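Local coordinates for extracellular solute-binding protein, family 1 (Bifidobacterium longum subsp. infantis ATCC 15697, PDB 3QUF) that probably binds a solute, perhaps a sugar, outside the cell membrane and delivers it to an ABC transporter for uptake, at residues Y37-D40 with N41-G44. Residues are numbered along the deposited sequence; the frame is centred on the assembly and turned at random.
Sequences YFKD and NQIG
The backbone turns from loop into helix 40-53 at K39, whose carbonyl O accepts from I43 N nearly in line with the C=O (3.0 Å) and from Q42 N well above the carbonyl plane (2.9 Å). K39 is the N-cap, just after strand 30-36 in the two-lobed periplasmic-binding-protein fold. Q42 supplies one half of a capping box: OE1 accepts from K39 N at 2.9 Å, in the plane of its own amide carbonyl, with an N-H...O angle of 158°. With CG anti to its carbonyl carbon (chi1 -66°) and the chain extended beyond, the amide reaches back past the cap, and OE1 also accepts a longer bond from a water bridging to Y37 O. Replacing Q42 by alanine would probably leave the K39 N-H without its side-chain acceptor and open a gap beside the F38 ring. That ring meets the Q42 amide at its edge, the two planes 69° apart, while Y37 CD2 sits over one face. K39 stretches away, its NZ bonding Q65 O. F38 and I43 flank the cap as a hydrophobic staple, with I43 also touching F34 and Y63; F38 CB lies 3.9 Å from I43 CB, and I43 CD1 comes to 4.1 Å from F38 CD2.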
loop_
_atom_site.group_PDB
_atom_site.type_symbol
_atom_site.label_atom_id
_atom_site.label_comp_id
_atom_site.label_asym_id
_atom_site.label_seq_id
_atom_site.Cartn_x
_atom_site.Cartn_y
_atom_site.Cartn_z
ATOM N N TYR A 37 15.645 -5.529 4.339
ATOM C CA TYR A 37 14.950 -4.253 4.599
ATOM C C TYR A 37 14.278 -4.288 5.978
ATOM O O TYR A 37 14.132 -3.271 6.660
ATOM C CB TYR A 37 13.912 -4.047 3.546
ATOM C CG TYR A 37 12.986 -2.890 3.747
ATOM C CD1 TYR A 37 13.382 -1.612 3.445
ATOM C CD2 TYR A 37 11.760 -3.094 4.310
ATOM C CE1 TYR A 37 12.498 -0.542 3.630
ATOM C CE2 TYR A 37 10.867 -2.050 4.503
ATOM C CZ TYR A 37 11.262 -0.788 4.182
ATOM O OH TYR A 37 10.377 0.256 4.389
ATOM N N PHE A 38 13.852 -5.478 6.356
ATOM C CA PHE A 38 13.104 -5.688 7.605
ATOM C C PHE A 38 14.047 -5.817 8.763
ATOM O O PHE A 38 15.102 -6.461 8.684
ATOM C CB PHE A 38 12.258 -6.952 7.444
ATOM C CG PHE A 38 11.213 -6.821 6.395
ATOM C CD1 PHE A 38 10.080 -6.071 6.626
ATOM C CD2 PHE A 38 11.407 -7.336 5.100
ATOM C CE1 PHE A 38 9.133 -5.924 5.624
ATOM C CE2 PHE A 38 10.465 -7.163 4.130
ATOM C CZ PHE A 38 9.346 -6.461 4.391
ATOM N N LYS A 39 13.651 -5.211 9.879
ATOM C CA LYS A 39 14.407 -5.321 11.091
ATOM C C LYS A 39 14.245 -6.710 11.735
ATOM O O LYS A 39 13.321 -7.461 11.420
ATOM C CB LYS A 39 13.984 -4.230 12.054
ATOM C CG LYS A 39 14.406 -2.817 11.558
ATOM C CD LYS A 39 14.286 -1.769 12.662
ATOM C CE LYS A 39 15.297 -0.624 12.440
ATOM N NZ LYS A 39 15.048 0.014 11.108
ATOM N N ASP A 40 15.131 -7.022 12.675
ATOM C CA ASP A 40 15.039 -8.298 13.362
ATOM C C ASP A 40 13.680 -8.466 14.038
ATOM O O ASP A 40 13.179 -9.575 14.098
ATOM C CB ASP A 40 16.192 -8.477 14.367
ATOM C CG ASP A 40 16.109 -9.795 15.127
ATOM O OD1 ASP A 40 16.422 -10.860 14.565
ATOM O OD2 ASP A 40 15.724 -9.725 16.293
ATOM N N ASN A 41 13.078 -7.381 14.534
ATOM C CA ASN A 41 11.783 -7.536 15.227
ATOM C C ASN A 41 10.664 -7.864 14.265
ATOM O O ASN A 41 9.609 -8.274 14.707
ATOM C CB ASN A 41 11.396 -6.362 16.129
ATOM C CG ASN A 41 11.402 -5.014 15.439
ATOM O OD1 ASN A 41 11.146 -4.876 14.260
ATOM N ND2 ASN A 41 11.646 -3.967 16.245
ATOM N N GLN A 42 10.906 -7.711 12.972
ATOM C CA GLN A 42 9.912 -8.102 11.949
ATOM C C GLN A 42 10.185 -9.454 11.289
ATOM O O GLN A 42 9.260 -10.216 11.002
ATOM C CB GLN A 42 9.859 -7.052 10.860
ATOM C CG GLN A 42 9.339 -5.692 11.314
ATOM C CD GLN A 42 9.707 -4.569 10.312
ATOM O OE1 GLN A 42 10.897 -4.290 10.009
ATOM N NE2 GLN A 42 8.685 -3.908 9.821
ATOM N N ILE A 43 11.452 -9.750 11.014
ATOM C CA ILE A 43 11.795 -10.966 10.245
ATOM C C ILE A 43 12.662 -11.980 10.995
ATOM O O ILE A 43 12.903 -13.078 10.489
ATOM C CB ILE A 43 12.457 -10.565 8.883
ATOM C CG1 ILE A 43 12.234 -11.645 7.812
ATOM C CG2 ILE A 43 13.913 -10.232 9.078
ATOM C CD1 ILE A 43 12.112 -11.193 6.437
ATOM N N GLY A 44 13.104 -11.644 12.212
ATOM C CA GLY A 44 14.031 -12.507 12.936
ATOM C C GLY A 44 13.501 -13.901 13.211
ATOM O O GLY A 44 14.254 -14.860 13.134
HETATM O O HOH W 1 12.048 -1.899 8.048
#